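Local coordinates for vibralactone Cyclase (Boreostereum vibrans, PDB 6KD0), which probably catalyses, as an alpha/beta-hydrolase-fold enzyme, the cyclization that forms the fused bicyclic beta-lactone of vibralactone, at residues Y64-Y69 against R81-T86. Residues are numbered along the deposited sequence; the frame is centred on the assembly and turned at random.
Sequences YRLEDY and RTYIPT
The beta hairpin of strands 64-73 and 76-85, which forms one margin of the central mixed sheet of this alpha/beta hydrolase, illustrates how an antiparallel pair sorts its side chains onto two faces. Two hydrogen-bonded pairs, Arg65 with Ile84 and Glu67 with Thr82, join the backbones in both directions; Arg65 N reaches Ile84 O at 2.9 Å. Glu67 O is gripped twice by one residue, because the hydroxyl of Thr82, set between its own backbone N and carbonyl carbon (chi1 65°), donates to a lone pair of the same oxygen that receives Thr82 N.

The face bearing Leu66, Asp68, Arg81 and Tyr83 turns to helix 115-125. Here Arg81, bent at chi3 (-78°), lies alongside Asp68 and holds its carboxylate side-on: NE meets OD1 at 2.9 Å and NH2 meets OD2 at 3.0 Å, each through a syn lone pair and near the guanidinium plane. Asp68 OD1 also bonds His79, while Arg81 NH1 pairs with Asp115, so the guanidinium bridges hairpin and helix. Leu66 spreads its methyls over two partners, CD1 above the rim of that guanidinium, 3.6 Å from Arg81 NH1, and CD2 obliquely against Tyr83 CD2 at 3.5 Å. An alanine in place of Arg81 would remove both salt bridges and would probably leave the Asp68 carboxylate less firmly oriented and Leu66 CD1 without its flat support.

On the other face, Arg65 runs extended from CG to NE and crosses the Thr86 side chain nearly perpendicularly, its CG against Thr86 CG2. Its NH1 gives Glu67 OE1, in the guanidinium plane, a weak hydrogen bond within a salt bridge, while Ile84 CD1 lies against one face, displaced toward its rim, 3.7 Å from Arg65 CZ.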
loop_
_atom_site.group_PDB
_atom_site.type_symbol
_atom_site.label_atom_id
_atom_site.label_comp_id
_atom_site.label_asym_id
_atom_site.label_seq_id
_atom_site.Cartn_x
_atom_site.Cartn_y
_atom_site.Cartn_z
ATOM N N TYR A 64 -8.749 11.099 -19.217
ATOM C CA TYR A 64 -9.231 10.750 -17.889
ATOM C C TYR A 64 -9.864 11.984 -17.272
ATOM O O TYR A 64 -9.589 13.113 -17.675
ATOM C CB TYR A 64 -8.095 10.234 -16.999
ATOM C CG TYR A 64 -7.135 11.333 -16.613
ATOM C CD1 TYR A 64 -6.105 11.700 -17.468
ATOM C CD2 TYR A 64 -7.276 12.031 -15.415
ATOM C CE1 TYR A 64 -5.232 12.718 -17.132
ATOM C CE2 TYR A 64 -6.409 13.055 -15.072
ATOM C CZ TYR A 64 -5.389 13.386 -15.930
ATOM O OH TYR A 64 -4.516 14.405 -15.612
ATOM N N ARG A 65 -10.694 11.760 -16.262
ATOM C CA ARG A 65 -11.206 12.861 -15.466
ATOM C C ARG A 65 -11.138 12.463 -14.003
ATOM O O ARG A 65 -11.050 11.279 -13.656
ATOM C CB ARG A 65 -12.644 13.253 -15.849
ATOM C CG ARG A 65 -13.656 12.142 -15.653
ATOM C CD ARG A 65 -15.023 12.513 -16.217
ATOM N NE ARG A 65 -15.997 11.454 -15.959
ATOM C CZ ARG A 65 -16.766 11.406 -14.876
ATOM N NH1 ARG A 65 -16.670 12.368 -13.965
ATOM N NH2 ARG A 65 -17.624 10.403 -14.706
ATOM N N LEU A 66 -11.146 13.481 -13.152
ATOM C CA LEU A 66 -11.091 13.323 -11.707
ATOM C C LEU A 66 -12.430 13.716 -11.119
ATOM O O LEU A 66 -13.046 14.679 -11.574
ATOM C CB LEU A 66 -10.011 14.215 -11.090
ATOM C CG LEU A 66 -8.639 14.102 -11.722
ATOM C CD1 LEU A 66 -7.686 15.106 -11.089
ATOM C CD2 LEU A 66 -8.125 12.687 -11.584
ATOM N N GLU A 67 -12.859 13.001 -10.079
ATOM C CA GLU A 67 -14.051 13.379 -9.336
ATOM C C GLU A 67 -13.754 13.278 -7.847
ATOM O O GLU A 67 -13.319 12.228 -7.370
ATOM C CB GLU A 67 -15.239 12.494 -9.724
ATOM C CG GLU A 67 -16.542 12.911 -9.083
ATOM C CD GLU A 67 -17.430 13.720 -10.015
ATOM O OE1 GLU A 67 -17.980 13.145 -10.986
ATOM O OE2 GLU A 67 -17.587 14.935 -9.768
ATOM N N ASP A 68 -13.965 14.365 -7.118
ATOM C CA ASP A 68 -13.726 14.377 -5.683
ATOM C C ASP A 68 -15.042 14.262 -4.938
ATOM O O ASP A 68 -16.049 14.853 -5.333
ATOM C CB ASP A 68 -12.992 15.644 -5.255
ATOM C CG ASP A 68 -11.540 15.642 -5.686
ATOM O OD1 ASP A 68 -10.772 14.786 -5.205
ATOM O OD2 ASP A 68 -11.175 16.479 -6.539
ATOM N N TYR A 69 -15.019 13.501 -3.852
ATOM C CA TYR A 69 -16.172 13.257 -3.016
ATOM C C TYR A 69 -15.800 13.522 -1.567
ATOM O O TYR A 69 -14.625 13.505 -1.183
ATOM C CB TYR A 69 -16.671 11.819 -3.152
ATOM C CG TYR A 69 -17.202 11.458 -4.508
ATOM C CD1 TYR A 69 -16.356 10.981 -5.491
ATOM C CD2 TYR A 69 -18.550 11.584 -4.800
ATOM C CE1 TYR A 69 -16.835 10.620 -6.733
ATOM C CE2 TYR A 69 -19.051 11.240 -6.047
ATOM C CZ TYR A 69 -18.183 10.762 -7.012
ATOM O OH TYR A 69 -18.640 10.407 -8.254
ATOM N N ARG A 81 -10.963 10.621 -3.745
ATOM C CA ARG A 81 -10.776 11.017 -5.132
ATOM C C ARG A 81 -10.893 9.796 -6.031
ATOM O O ARG A 81 -10.331 8.734 -5.731
ATOM C CB ARG A 81 -9.427 11.704 -5.337
ATOM C CG ARG A 81 -9.062 11.914 -6.813
ATOM C CD ARG A 81 -7.915 12.924 -6.962
ATOM N NE ARG A 81 -8.387 14.292 -6.799
ATOM C CZ ARG A 81 -7.704 15.376 -7.148
ATOM N NH1 ARG A 81 -6.498 15.268 -7.687
ATOM N NH2 ARG A 81 -8.239 16.572 -6.958
ATOM N N THR A 82 -11.604 9.957 -7.151
ATOM C CA THR A 82 -11.767 8.912 -8.146
ATOM C C THR A 82 -11.138 9.372 -9.456
ATOM O O THR A 82 -11.185 10.561 -9.809
ATOM C CB THR A 82 -13.250 8.541 -8.356
ATOM O OG1 THR A 82 -13.964 9.662 -8.901
ATOM C CG2 THR A 82 -13.894 8.139 -7.037
ATOM N N TYR A 83 -10.556 8.404 -10.155
ATOM C CA TYR A 83 -9.763 8.572 -11.363
ATOM C C TYR A 83 -10.453 7.717 -12.413
ATOM O O TYR A 83 -10.452 6.483 -12.303
ATOM C CB TYR A 83 -8.311 8.112 -11.151
ATOM C CG TYR A 83 -7.580 8.798 -10.014
ATOM C CD1 TYR A 83 -7.839 8.450 -8.685
ATOM C CD2 TYR A 83 -6.629 9.782 -10.259
ATOM C CE1 TYR A 83 -7.189 9.081 -7.645
ATOM C CE2 TYR A 83 -5.965 10.420 -9.216
ATOM C CZ TYR A 83 -6.254 10.058 -7.910
ATOM O OH TYR A 83 -5.612 10.692 -6.865
ATOM N N ILE A 84 -11.048 8.360 -13.414
ATOM C CA ILE A 84 -12.017 7.738 -14.304
ATOM C C ILE A 84 -11.480 7.840 -15.724
ATOM O O ILE A 84 -11.226 8.950 -16.195
ATOM C CB ILE A 84 -13.387 8.426 -14.194
ATOM C CG1 ILE A 84 -13.828 8.458 -12.726
ATOM C CG2 ILE A 84 -14.396 7.762 -15.140
ATOM C CD1 ILE A 84 -14.811 9.557 -12.382
ATOM N N PRO A 85 -11.269 6.722 -16.432
ATOM C CA PRO A 85 -10.827 6.801 -17.832
ATOM C C PRO A 85 -11.927 7.348 -18.719
ATOM O O PRO A 85 -13.105 7.017 -18.554
ATOM C CB PRO A 85 -10.502 5.349 -18.203
ATOM C CG PRO A 85 -11.133 4.497 -17.170
ATOM C CD PRO A 85 -11.425 5.339 -15.955
ATOM N N THR A 86 -11.526 8.185 -19.680
ATOM C CA THR A 86 -12.477 8.825 -20.580
ATOM C C THR A 86 -11.962 8.837 -22.009
ATOM O O THR A 86 -12.252 9.773 -22.755
ATOM C CB THR A 86 -12.792 10.266 -20.164
ATOM O OG1 THR A 86 -11.606 11.067 -20.250
ATOM C CG2 THR A 86 -13.356 10.337 -18.769
#